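Local coordinates for protein serpin (Taeniopygia guttata, PDB 5HGC) that probably inhibits serine endopeptidases, as a member of the serpin family, and binds the steroid cortisol, at residues A[209-215]-A[263-269]; A[272-276]-A[354-358]; A[191-195]-A[350-355]; A[149-154]-A[171-175]. The contacts are given in a common frame with arbitrary orientation. Residue numbers count along the deposited sequence, not the author numbering.

Contact 1 of 4, residues A[209-215]-A[263-269]; sequences MGRFDFY and HLFQRFM
Two extended segments pair antiparallel and twisted, the axes of strands 211-215 and 265-269 approaching to 4.1 Å with 127° between their directions. R211–F268 and D213–Q266 are non-hydrogen-bonded pairs; the pairs flanking them are bonded from G210 N to M269 O, M269 N to G210 O, F212 N to R267 O, R267 N to F212 O and F214 N to F265 O, each at 3.0 Å, and from F265 N to F214 O at 3.1 Å. The backbone angles of G210 (166°/-176°) suit glycine, and the F268 ring (chi1 t) lies flat over its bare backbone, with M209 CG 3.4 Å from F268 CZ.

On the face of F212, F214, F265, R267 and M269, bumps interlock. The F214 ring (t) turns its edge to the face of F265 (p; centroids 5.8 Å), while extended R267 lays its CD and guanidinium over the F214 face (cation-pi, R267 CZ to centroid 4.4 Å). M269 (p) fills the hollow between F212 and F214, its CG 3.5 Å from F212 CD2 and its CE 3.7 Å from F214 CB. On the other face, Q266 NE2 bonds weakly to D213 OD1 (3.2 Å), and water 1 joins R211 NE (2.5 Å) to Q266 O (3.2 Å, weak).

This regular antiparallel pairing in the serpin sheet starts where strand 200-209 turns a corner into 211-217. Strand 222-228 flanks segment 209-215, R226 salt-bridging D213, and I349 of strand 348-350 covers F214 and M269.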
# COMPACT_ATOMS: atom_id res chain seq x y z
N MET A 209 9.57 20.95 -16.04
CA MET A 209 9.47 20.79 -17.50
C MET A 209 10.46 19.74 -17.98
O MET A 209 11.62 19.81 -17.61
CB MET A 209 9.73 22.14 -18.15
CG MET A 209 9.49 22.17 -19.66
SD MET A 209 9.82 23.76 -20.47
CE MET A 209 11.59 24.00 -20.15
N GLY A 210 10.05 18.76 -18.77
CA GLY A 210 10.99 17.75 -19.21
C GLY A 210 10.30 16.56 -19.80
O GLY A 210 9.10 16.61 -19.95
N ARG A 211 11.04 15.52 -20.17
CA ARG A 211 10.48 14.33 -20.80
C ARG A 211 10.00 13.30 -19.75
O ARG A 211 10.81 12.82 -18.95
CB ARG A 211 11.48 13.69 -21.76
CG ARG A 211 11.83 14.55 -22.96
CD ARG A 211 13.04 14.07 -23.74
NE ARG A 211 12.71 12.83 -24.39
CZ ARG A 211 13.35 11.67 -24.21
NH1 ARG A 211 14.42 11.62 -23.40
NH2 ARG A 211 12.94 10.57 -24.86
N PHE A 212 8.71 12.98 -19.74
CA PHE A 212 8.17 11.99 -18.83
C PHE A 212 7.37 10.92 -19.55
O PHE A 212 6.74 11.20 -20.59
CB PHE A 212 7.28 12.70 -17.83
CG PHE A 212 7.94 13.85 -17.15
CD1 PHE A 212 8.99 13.64 -16.25
CD2 PHE A 212 7.52 15.14 -17.40
CE1 PHE A 212 9.62 14.73 -15.63
CE2 PHE A 212 8.11 16.23 -16.76
CZ PHE A 212 9.17 16.04 -15.89
N ASP A 213 7.34 9.72 -18.97
CA ASP A 213 6.52 8.65 -19.47
C ASP A 213 5.10 9.13 -19.42
O ASP A 213 4.66 9.73 -18.43
CB ASP A 213 6.76 7.37 -18.69
CG ASP A 213 8.13 6.71 -19.02
OD1 ASP A 213 8.94 7.30 -19.80
OD2 ASP A 213 8.44 5.61 -18.52
N PHE A 214 4.42 8.92 -20.54
CA PHE A 214 3.08 9.44 -20.74
C PHE A 214 2.25 8.46 -21.54
O PHE A 214 2.78 7.75 -22.41
CB PHE A 214 3.17 10.77 -21.47
CG PHE A 214 1.84 11.33 -21.84
CD1 PHE A 214 1.21 10.96 -23.08
CD2 PHE A 214 1.18 12.21 -20.98
CE1 PHE A 214 -0.07 11.43 -23.40
CE2 PHE A 214 -0.09 12.71 -21.31
CZ PHE A 214 -0.72 12.33 -22.50
N TYR A 215 0.95 8.42 -21.25
CA TYR A 215 -0.00 7.68 -22.07
C TYR A 215 -1.37 8.19 -21.80
O TYR A 215 -1.67 8.47 -20.65
CB TYR A 215 0.04 6.19 -21.75
CG TYR A 215 -0.98 5.38 -22.53
CD1 TYR A 215 -0.87 5.22 -23.93
CD2 TYR A 215 -2.07 4.77 -21.88
CE1 TYR A 215 -1.81 4.49 -24.64
CE2 TYR A 215 -2.99 4.05 -22.59
CZ TYR A 215 -2.85 3.92 -23.97
OH TYR A 215 -3.78 3.19 -24.66
N HIS A 263 2.47 0.87 -23.16
CA HIS A 263 2.30 2.00 -24.06
C HIS A 263 2.85 3.37 -23.62
O HIS A 263 2.64 4.36 -24.32
CB HIS A 263 0.82 2.13 -24.42
CG HIS A 263 0.31 0.96 -25.18
ND1 HIS A 263 -0.70 0.14 -24.71
CD2 HIS A 263 0.69 0.43 -26.37
CE1 HIS A 263 -0.91 -0.83 -25.57
NE2 HIS A 263 -0.07 -0.68 -26.58
N LEU A 264 3.51 3.46 -22.48
CA LEU A 264 4.13 4.75 -22.07
C LEU A 264 5.24 5.10 -23.03
O LEU A 264 5.95 4.19 -23.49
CB LEU A 264 4.73 4.68 -20.67
CG LEU A 264 3.71 4.49 -19.57
CD1 LEU A 264 4.51 4.00 -18.39
CD2 LEU A 264 2.92 5.77 -19.27
N PHE A 265 5.39 6.39 -23.31
CA PHE A 265 6.50 6.90 -24.16
C PHE A 265 6.88 8.20 -23.55
O PHE A 265 6.01 8.91 -23.03
CB PHE A 265 6.07 7.10 -25.62
CG PHE A 265 4.84 8.00 -25.82
CD1 PHE A 265 3.49 7.48 -25.66
CD2 PHE A 265 4.98 9.37 -26.21
CE1 PHE A 265 2.35 8.30 -25.87
CE2 PHE A 265 3.85 10.20 -26.41
CZ PHE A 265 2.54 9.66 -26.23
N GLN A 266 8.17 8.51 -23.58
CA GLN A 266 8.69 9.80 -23.10
C GLN A 266 8.16 10.93 -23.98
O GLN A 266 8.25 10.84 -25.20
CB GLN A 266 10.21 9.80 -23.10
CG GLN A 266 10.83 8.76 -22.18
CD GLN A 266 11.72 9.35 -21.11
OE1 GLN A 266 12.91 9.51 -21.34
NE2 GLN A 266 11.16 9.63 -19.92
N ARG A 267 7.54 11.93 -23.35
CA ARG A 267 6.98 13.10 -23.99
C ARG A 267 7.48 14.33 -23.23
O ARG A 267 7.41 14.40 -22.00
CB ARG A 267 5.47 13.02 -23.89
CG ARG A 267 4.67 13.85 -24.89
CD ARG A 267 3.20 13.70 -24.59
NE ARG A 267 2.31 14.37 -25.55
CZ ARG A 267 1.14 14.96 -25.25
NH1 ARG A 267 0.68 15.02 -23.98
NH2 ARG A 267 0.43 15.54 -26.21
N PHE A 268 8.02 15.30 -23.95
CA PHE A 268 8.39 16.57 -23.30
C PHE A 268 7.12 17.39 -22.97
O PHE A 268 6.17 17.49 -23.78
CB PHE A 268 9.33 17.32 -24.20
CG PHE A 268 9.91 18.54 -23.58
CD1 PHE A 268 11.13 18.46 -22.88
CD2 PHE A 268 9.27 19.77 -23.71
CE1 PHE A 268 11.70 19.61 -22.31
CE2 PHE A 268 9.80 20.91 -23.14
CZ PHE A 268 11.02 20.85 -22.43
N MET A 269 7.07 17.93 -21.74
CA MET A 269 5.86 18.55 -21.20
C MET A 269 6.10 19.44 -20.01
O MET A 269 7.16 19.38 -19.34
CB MET A 269 4.82 17.49 -20.80
CG MET A 269 5.23 16.60 -19.65
SD MET A 269 4.03 15.34 -19.18
CE MET A 269 4.34 14.11 -20.44
O HOH W 1 10.83 12.57 -25.98

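Contact 2 of 4, residues A[272-276]-A[354-358]; sequences YFPKF and PFLML
This is a buried, wholly apolar contact in the serpin core, where side chains of strand 265-283 meet those of strand 355-361 across the interior, not as neighbouring strands. The short strands 272-274 and 355-358 cross at -79°, their axes 11.1 Å apart, so only side chains span the space; the nearest CA atoms, of F273 and F355, are 10.4 Å apart.

F355 (chi1 p) points toward the other segment, and F273 (t) presents its ring edge to the F355 face, offset, with centroids 5.3 Å apart, planes at 66° and F273 CE1 3.5 Å from F355 CE2. P274 CG lies 3.9 Å from F355 CZ, its compact ring lying against the phenylalanine. F276 (p) adds CE1 at 4.3 Å from F355 CZ. M357, extended through all three chi angles, sends its sulfur to the edges of two rings, SD being 4.2 Å from both F273 CZ and F276 CZ: paired Met-aromatic contacts. A flexible, polarisable thioether suits this wedge between phenylalanines.

Further apolar groups enclose the cluster: F351 sets its ring edge-to-face with both F273 and F355, V325 of strand 316-325 touches F273, F276 and M357, and I373 of strand 366-373 packs on F276 and F355.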
# COMPACT_ATOMS: atom_id res chain seq x y z
N TYR A 272 2.64 19.75 -13.70
CA TYR A 272 2.22 20.36 -12.49
C TYR A 272 1.67 19.26 -11.61
O TYR A 272 0.75 18.51 -12.00
CB TYR A 272 1.17 21.43 -12.74
CG TYR A 272 1.71 22.67 -13.38
CD1 TYR A 272 2.21 23.72 -12.60
CD2 TYR A 272 1.71 22.82 -14.77
CE1 TYR A 272 2.71 24.88 -13.18
CE2 TYR A 272 2.20 23.96 -15.36
CZ TYR A 272 2.70 24.98 -14.56
OH TYR A 272 3.23 26.09 -15.17
N PHE A 273 2.23 19.15 -10.42
CA PHE A 273 1.87 18.05 -9.51
C PHE A 273 1.91 18.52 -8.08
O PHE A 273 2.85 19.17 -7.71
CB PHE A 273 2.77 16.84 -9.71
CG PHE A 273 2.24 15.62 -9.02
CD1 PHE A 273 1.10 15.00 -9.48
CD2 PHE A 273 2.86 15.14 -7.87
CE1 PHE A 273 0.57 13.89 -8.85
CE2 PHE A 273 2.34 14.02 -7.19
CZ PHE A 273 1.19 13.39 -7.69
N PRO A 274 0.88 18.23 -7.28
CA PRO A 274 0.89 18.84 -5.93
C PRO A 274 2.00 18.29 -4.95
O PRO A 274 2.31 17.10 -4.99
CB PRO A 274 -0.50 18.51 -5.39
CG PRO A 274 -0.95 17.32 -6.14
CD PRO A 274 -0.35 17.45 -7.51
N LYS A 275 2.63 19.18 -4.18
CA LYS A 275 3.35 18.81 -2.97
C LYS A 275 2.30 18.55 -1.91
O LYS A 275 1.55 19.44 -1.56
CB LYS A 275 4.27 19.94 -2.52
CG LYS A 275 4.90 19.72 -1.15
CD LYS A 275 5.81 20.86 -0.70
CE LYS A 275 5.81 21.00 0.82
NZ LYS A 275 6.84 21.99 1.23
N PHE A 276 2.26 17.33 -1.39
CA PHE A 276 1.29 16.93 -0.37
C PHE A 276 1.75 15.69 0.48
O PHE A 276 2.79 15.05 0.22
CB PHE A 276 -0.04 16.65 -1.06
CG PHE A 276 -0.10 15.31 -1.74
CD1 PHE A 276 0.57 15.10 -2.94
CD2 PHE A 276 -0.80 14.23 -1.17
CE1 PHE A 276 0.55 13.87 -3.58
CE2 PHE A 276 -0.86 12.99 -1.83
CZ PHE A 276 -0.18 12.81 -3.03
N PRO A 354 -9.17 15.49 -8.83
CA PRO A 354 -8.81 14.21 -8.23
C PRO A 354 -8.12 13.22 -9.17
O PRO A 354 -8.48 13.13 -10.36
CB PRO A 354 -10.16 13.65 -7.76
CG PRO A 354 -10.99 14.86 -7.54
CD PRO A 354 -10.62 15.72 -8.72
N PHE A 355 -7.16 12.47 -8.61
CA PHE A 355 -6.28 11.55 -9.35
C PHE A 355 -5.86 10.35 -8.51
O PHE A 355 -5.93 10.40 -7.29
CB PHE A 355 -5.04 12.32 -9.78
CG PHE A 355 -4.20 12.83 -8.63
CD1 PHE A 355 -4.50 14.06 -8.01
CD2 PHE A 355 -3.06 12.09 -8.19
CE1 PHE A 355 -3.74 14.53 -6.95
CE2 PHE A 355 -2.26 12.60 -7.17
CZ PHE A 355 -2.60 13.81 -6.55
N LEU A 356 -5.41 9.29 -9.16
CA LEU A 356 -4.79 8.18 -8.50
C LEU A 356 -3.29 8.34 -8.49
O LEU A 356 -2.69 8.89 -9.45
CB LEU A 356 -5.13 6.88 -9.19
CG LEU A 356 -6.61 6.61 -9.46
CD1 LEU A 356 -6.76 5.17 -9.94
CD2 LEU A 356 -7.44 6.84 -8.22
N MET A 357 -2.67 7.88 -7.38
CA MET A 357 -1.23 7.69 -7.34
C MET A 357 -0.90 6.20 -6.99
O MET A 357 -1.31 5.68 -5.91
CB MET A 357 -0.59 8.66 -6.39
CG MET A 357 0.90 8.46 -6.37
SD MET A 357 1.60 9.85 -5.47
CE MET A 357 3.37 9.79 -5.79
N LEU A 358 -0.22 5.51 -7.91
CA LEU A 358 0.06 4.09 -7.70
C LEU A 358 1.58 3.91 -7.68
O LEU A 358 2.28 4.29 -8.63
CB LEU A 358 -0.57 3.20 -8.77
CG LEU A 358 -1.98 3.60 -9.23
CD1 LEU A 358 -2.38 2.76 -10.42
CD2 LEU A 358 -3.00 3.48 -8.10

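Contact 3 of 4, residues A[191-195]-A[350-355]; sequences REFFV and EFSHPF
In this serpin, edge strand 189-194 meets the connection that leaves strand 348-350 and leads into strand 355-361, an irregular link with an inverse gamma turn centred on F351. F193 and S352 are closest in register, with CA atoms 4.5 Å apart.

One backbone hydrogen bond joins the segments, from F194 N to S352 O at 2.8 Å and nearly straight (171°); the same oxygen receives a CA-H···O contact from F193 CA at 3.4 Å. F194 O meets carbon instead, 3.4 Å from P354 CD and 3.6 Å from H353 CB; proline has no N-H to offer it.

The charges settle at the outer end. R191 (m, t, p), in one of its two conformers, forms a salt bridge with extended E350: R191 NE to E350 OE2 is 2.7 Å, R191 NH1 to E350 OE1 is 3.2 Å, and a weak third bond joins R191 NH1 to E350 OE2 at 3.3 Å. R191 also makes a cation-pi contact with Y272. H353 turns its CA-to-CB bond away, and its NE2 is satisfied by P240 O. Between these polar ends the F193 ring (t) lies with one face on the backbone of S352 and H353, and its CE2 is 3.8 Å from F355 CE1.

Water 2 completes the set, donating to E192 O at 2.9 Å and to E350 OE2 at 3.0 Å.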
# COMPACT_ATOMS: atom_id res chain seq x y z
N ARG A 191 -1.63 26.90 -5.91
CA ARG A 191 -2.57 26.92 -7.01
C ARG A 191 -3.82 26.18 -6.58
O ARG A 191 -3.84 25.55 -5.52
CB ARG A 191 -1.98 26.23 -8.25
CG ARG A 191 -0.98 27.08 -9.03
CD ARG A 191 -0.38 26.31 -10.20
NE ARG A 191 -1.31 26.16 -11.32
CZ ARG A 191 -1.31 26.92 -12.40
NH1 ARG A 191 -2.18 26.69 -13.38
NH2 ARG A 191 -0.43 27.90 -12.51
N GLU A 192 -4.84 26.25 -7.41
CA GLU A 192 -6.11 25.76 -7.06
C GLU A 192 -6.25 24.31 -7.43
O GLU A 192 -5.81 23.90 -8.51
CB GLU A 192 -7.18 26.58 -7.75
CG GLU A 192 -7.52 27.85 -6.99
CD GLU A 192 -8.66 28.64 -7.61
OE1 GLU A 192 -9.09 28.32 -8.76
OE2 GLU A 192 -9.10 29.59 -6.94
N PHE A 193 -6.90 23.55 -6.54
CA PHE A 193 -7.20 22.15 -6.74
C PHE A 193 -8.70 22.01 -6.62
O PHE A 193 -9.29 22.47 -5.63
CB PHE A 193 -6.46 21.26 -5.69
CG PHE A 193 -6.57 19.79 -5.97
CD1 PHE A 193 -7.74 19.08 -5.67
CD2 PHE A 193 -5.51 19.11 -6.58
CE1 PHE A 193 -7.88 17.74 -5.99
CE2 PHE A 193 -5.65 17.76 -6.91
CZ PHE A 193 -6.83 17.07 -6.60
N PHE A 194 -9.30 21.33 -7.59
CA PHE A 194 -10.76 21.26 -7.69
C PHE A 194 -11.24 19.91 -7.22
O PHE A 194 -11.23 18.95 -7.96
CB PHE A 194 -11.28 21.69 -9.11
CG PHE A 194 -10.65 22.99 -9.59
CD1 PHE A 194 -11.10 24.24 -9.09
CD2 PHE A 194 -9.51 22.98 -10.45
CE1 PHE A 194 -10.46 25.44 -9.46
CE2 PHE A 194 -8.88 24.18 -10.81
CZ PHE A 194 -9.36 25.41 -10.32
N VAL A 195 -11.65 19.88 -5.95
CA VAL A 195 -12.19 18.70 -5.31
C VAL A 195 -13.56 18.22 -5.85
O VAL A 195 -13.67 17.01 -6.15
CB VAL A 195 -12.24 18.89 -3.77
CG1 VAL A 195 -12.68 17.61 -3.07
CG2 VAL A 195 -10.89 19.34 -3.22
N GLU A 350 -1.64 19.07 -15.67
CA GLU A 350 -1.76 19.64 -14.34
C GLU A 350 -2.66 18.79 -13.44
O GLU A 350 -3.84 18.64 -13.70
CB GLU A 350 -2.24 21.09 -14.43
CG GLU A 350 -2.53 21.66 -13.06
CD GLU A 350 -2.72 23.15 -13.03
OE1 GLU A 350 -3.25 23.71 -14.04
OE2 GLU A 350 -2.34 23.74 -11.99
N PHE A 351 -2.10 18.19 -12.40
CA PHE A 351 -2.92 17.34 -11.53
C PHE A 351 -3.61 18.26 -10.55
O PHE A 351 -3.09 18.58 -9.48
CB PHE A 351 -2.03 16.31 -10.85
CG PHE A 351 -1.68 15.16 -11.75
CD1 PHE A 351 -0.67 15.29 -12.74
CD2 PHE A 351 -2.38 13.95 -11.64
CE1 PHE A 351 -0.37 14.24 -13.61
CE2 PHE A 351 -2.06 12.90 -12.49
CZ PHE A 351 -1.07 13.03 -13.49
N SER A 352 -4.75 18.78 -10.95
CA SER A 352 -5.36 19.81 -10.15
C SER A 352 -6.81 19.44 -9.91
O SER A 352 -7.60 20.25 -9.47
CB SER A 352 -5.21 21.17 -10.82
OG SER A 352 -5.98 21.17 -12.00
N HIS A 353 -7.16 18.23 -10.26
CA HIS A 353 -8.41 17.69 -9.82
C HIS A 353 -8.16 16.21 -9.35
O HIS A 353 -7.00 15.74 -9.41
CB HIS A 353 -9.48 17.94 -10.89
CG HIS A 353 -9.24 17.24 -12.17
ND1 HIS A 353 -8.53 17.81 -13.20
CD2 HIS A 353 -9.60 15.99 -12.59
CE1 HIS A 353 -8.47 16.96 -14.22
NE2 HIS A 353 -9.11 15.85 -13.88
N PRO A 354 -9.17 15.49 -8.83
CA PRO A 354 -8.81 14.21 -8.23
C PRO A 354 -8.12 13.22 -9.17
O PRO A 354 -8.48 13.13 -10.36
CB PRO A 354 -10.16 13.65 -7.76
CG PRO A 354 -10.99 14.86 -7.54
CD PRO A 354 -10.62 15.72 -8.72
N PHE A 355 -7.16 12.47 -8.61
CA PHE A 355 -6.28 11.55 -9.35
C PHE A 355 -5.86 10.35 -8.51
O PHE A 355 -5.93 10.40 -7.29
CB PHE A 355 -5.04 12.32 -9.78
CG PHE A 355 -4.20 12.83 -8.63
CD1 PHE A 355 -4.50 14.06 -8.01
CD2 PHE A 355 -3.06 12.09 -8.19
CE1 PHE A 355 -3.74 14.53 -6.95
CE2 PHE A 355 -2.26 12.60 -7.17
CZ PHE A 355 -2.60 13.81 -6.55
O HOH W 2 -4.35 25.38 -10.58

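Contact 4 of 4, residues A[149-154]-A[171-175]; sequences KTHGKI and SFVYF
Hydrogen bonds shape the first segment internally. Helix 135-149 ends in a Schellman motif whose C-prime residue, H151, is left-handed (45°/38°), and a type I' turn from T150 to K153 is closed by K153 N to T150 O at 2.9 Å. G152 (99°/-17°) also has positive phi; glycine lacks the CB that would jam against the preceding carbonyl O. T150 OG1 (chi1 p) accepts from I154 N at 2.8 Å while also bonding to I146 O.

Aromatic contacts join this turn to extended strand 171-175. K153 (m, m) lays its aliphatic stem over the Y174 ring (t), CG 3.7 Å from the centroid, a CH-pi contact. D324 holds the Y174 hydroxyl. The F172 ring (p) offers its edge to T150 CG2, 3.7 Å from F172 CD2, and to K149 CB, 4.0 Å from F172 CE2.

Aliphatic contact centres on I154 (m, t), whose CD1 lies 4.2 Å from F172 CB and 4.3 Å from Y174 CB. The same methyl rests against a backbone carbonyl, I154 CD1 to V173 O being 3.7 Å.

In serpins this helix and its exit cover the strands between which inhibitory members insert their reactive loop. Between these two segments the joint rests on carbon contacts and shape fit, without a hydrogen bond or salt bridge.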
# COMPACT_ATOMS: atom_id res chain seq x y z
N LYS A 149 8.87 3.19 16.14
CA LYS A 149 9.21 2.28 15.06
C LYS A 149 9.31 3.10 13.75
O LYS A 149 10.12 2.78 12.88
CB LYS A 149 8.12 1.18 15.01
CG LYS A 149 8.50 -0.26 14.65
CD LYS A 149 9.89 -0.70 15.05
CE LYS A 149 10.09 -2.20 14.82
NZ LYS A 149 10.28 -2.79 13.46
N THR A 150 8.56 4.20 13.64
CA THR A 150 8.46 4.94 12.38
C THR A 150 9.21 6.25 12.46
O THR A 150 8.97 7.15 11.67
CB THR A 150 6.99 5.18 11.89
OG1 THR A 150 6.29 6.04 12.78
CG2 THR A 150 6.21 3.87 11.72
N HIS A 151 10.13 6.33 13.41
CA HIS A 151 10.91 7.57 13.68
C HIS A 151 10.04 8.81 13.69
O HIS A 151 10.43 9.85 13.21
CB HIS A 151 12.13 7.69 12.74
CG HIS A 151 13.13 6.59 12.92
ND1 HIS A 151 14.05 6.25 11.97
CD2 HIS A 151 13.32 5.71 13.95
CE1 HIS A 151 14.78 5.23 12.40
NE2 HIS A 151 14.36 4.89 13.60
N GLY A 152 8.83 8.67 14.24
CA GLY A 152 7.98 9.78 14.45
C GLY A 152 6.95 9.94 13.39
O GLY A 152 5.96 10.58 13.63
N LYS A 153 7.13 9.29 12.24
CA LYS A 153 6.25 9.52 11.05
C LYS A 153 4.82 9.06 11.14
O LYS A 153 3.98 9.56 10.41
CB LYS A 153 6.88 8.94 9.78
CG LYS A 153 8.28 9.49 9.49
CD LYS A 153 8.30 11.01 9.19
CE LYS A 153 9.72 11.46 8.85
NZ LYS A 153 9.79 12.87 8.41
N ILE A 154 4.54 8.09 12.01
CA ILE A 154 3.18 7.60 12.20
C ILE A 154 2.98 7.49 13.70
O ILE A 154 3.79 6.85 14.39
CB ILE A 154 2.95 6.20 11.61
CG1 ILE A 154 3.15 6.18 10.10
CG2 ILE A 154 1.52 5.75 11.90
CD1 ILE A 154 2.92 4.81 9.46
N SER A 171 -0.53 -3.63 10.59
CA SER A 171 0.50 -3.32 9.57
C SER A 171 0.57 -1.84 9.29
O SER A 171 -0.46 -1.15 9.17
CB SER A 171 0.40 -4.13 8.28
OG SER A 171 -0.75 -3.70 7.59
N PHE A 172 1.80 -1.35 9.21
CA PHE A 172 1.99 0.03 8.99
C PHE A 172 3.23 0.25 8.17
O PHE A 172 4.14 -0.57 8.16
CB PHE A 172 2.02 0.78 10.32
CG PHE A 172 2.97 0.19 11.32
CD1 PHE A 172 2.64 -0.99 12.04
CD2 PHE A 172 4.22 0.80 11.57
CE1 PHE A 172 3.54 -1.53 12.97
CE2 PHE A 172 5.10 0.26 12.52
CZ PHE A 172 4.77 -0.90 13.21
N VAL A 173 3.28 1.39 7.49
CA VAL A 173 4.37 1.68 6.52
C VAL A 173 4.31 3.15 6.19
O VAL A 173 3.23 3.68 5.93
CB VAL A 173 4.29 0.80 5.25
CG1 VAL A 173 2.91 0.88 4.62
CG2 VAL A 173 5.41 1.15 4.30
N TYR A 174 5.47 3.79 6.28
CA TYR A 174 5.68 5.17 5.86
C TYR A 174 6.67 5.15 4.67
O TYR A 174 7.63 4.35 4.66
CB TYR A 174 6.25 6.05 7.00
CG TYR A 174 6.81 7.39 6.50
CD1 TYR A 174 5.98 8.54 6.36
CD2 TYR A 174 8.18 7.52 6.12
CE1 TYR A 174 6.50 9.77 5.93
CE2 TYR A 174 8.70 8.74 5.65
CZ TYR A 174 7.85 9.84 5.55
OH TYR A 174 8.37 11.02 5.10
N PHE A 175 6.45 6.03 3.68
CA PHE A 175 7.37 6.16 2.58
C PHE A 175 7.47 7.62 2.16
O PHE A 175 6.49 8.38 2.21
CB PHE A 175 6.93 5.24 1.41
CG PHE A 175 7.86 5.26 0.20
CD1 PHE A 175 9.12 4.61 0.23
CD2 PHE A 175 7.49 5.93 -0.97
CE1 PHE A 175 9.98 4.63 -0.89
CE2 PHE A 175 8.35 5.95 -2.09
CZ PHE A 175 9.60 5.30 -2.05

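In the fold
From the N terminus, contact 4 comes first and closes a short loop, seating the exit of helix 135-149 on strand 167-176 of the large sheet. Contact 3 then opens at 191-195 and closes far along the chain at 350-355. Contact 1 opens where the chain passes from strand 200-209 into 211-217 and closes at the start of strand 265-283, all within that span. Strand 265-283 carries on from contact 1 into contact 2, which also opens within the span and ends on the same stretch as contact 3; the two share P354 and F355 and touch through Y272 O and F351 N. Contacts 1 to 3 thus unite one end of the molecule, while contact 4 touches none of them.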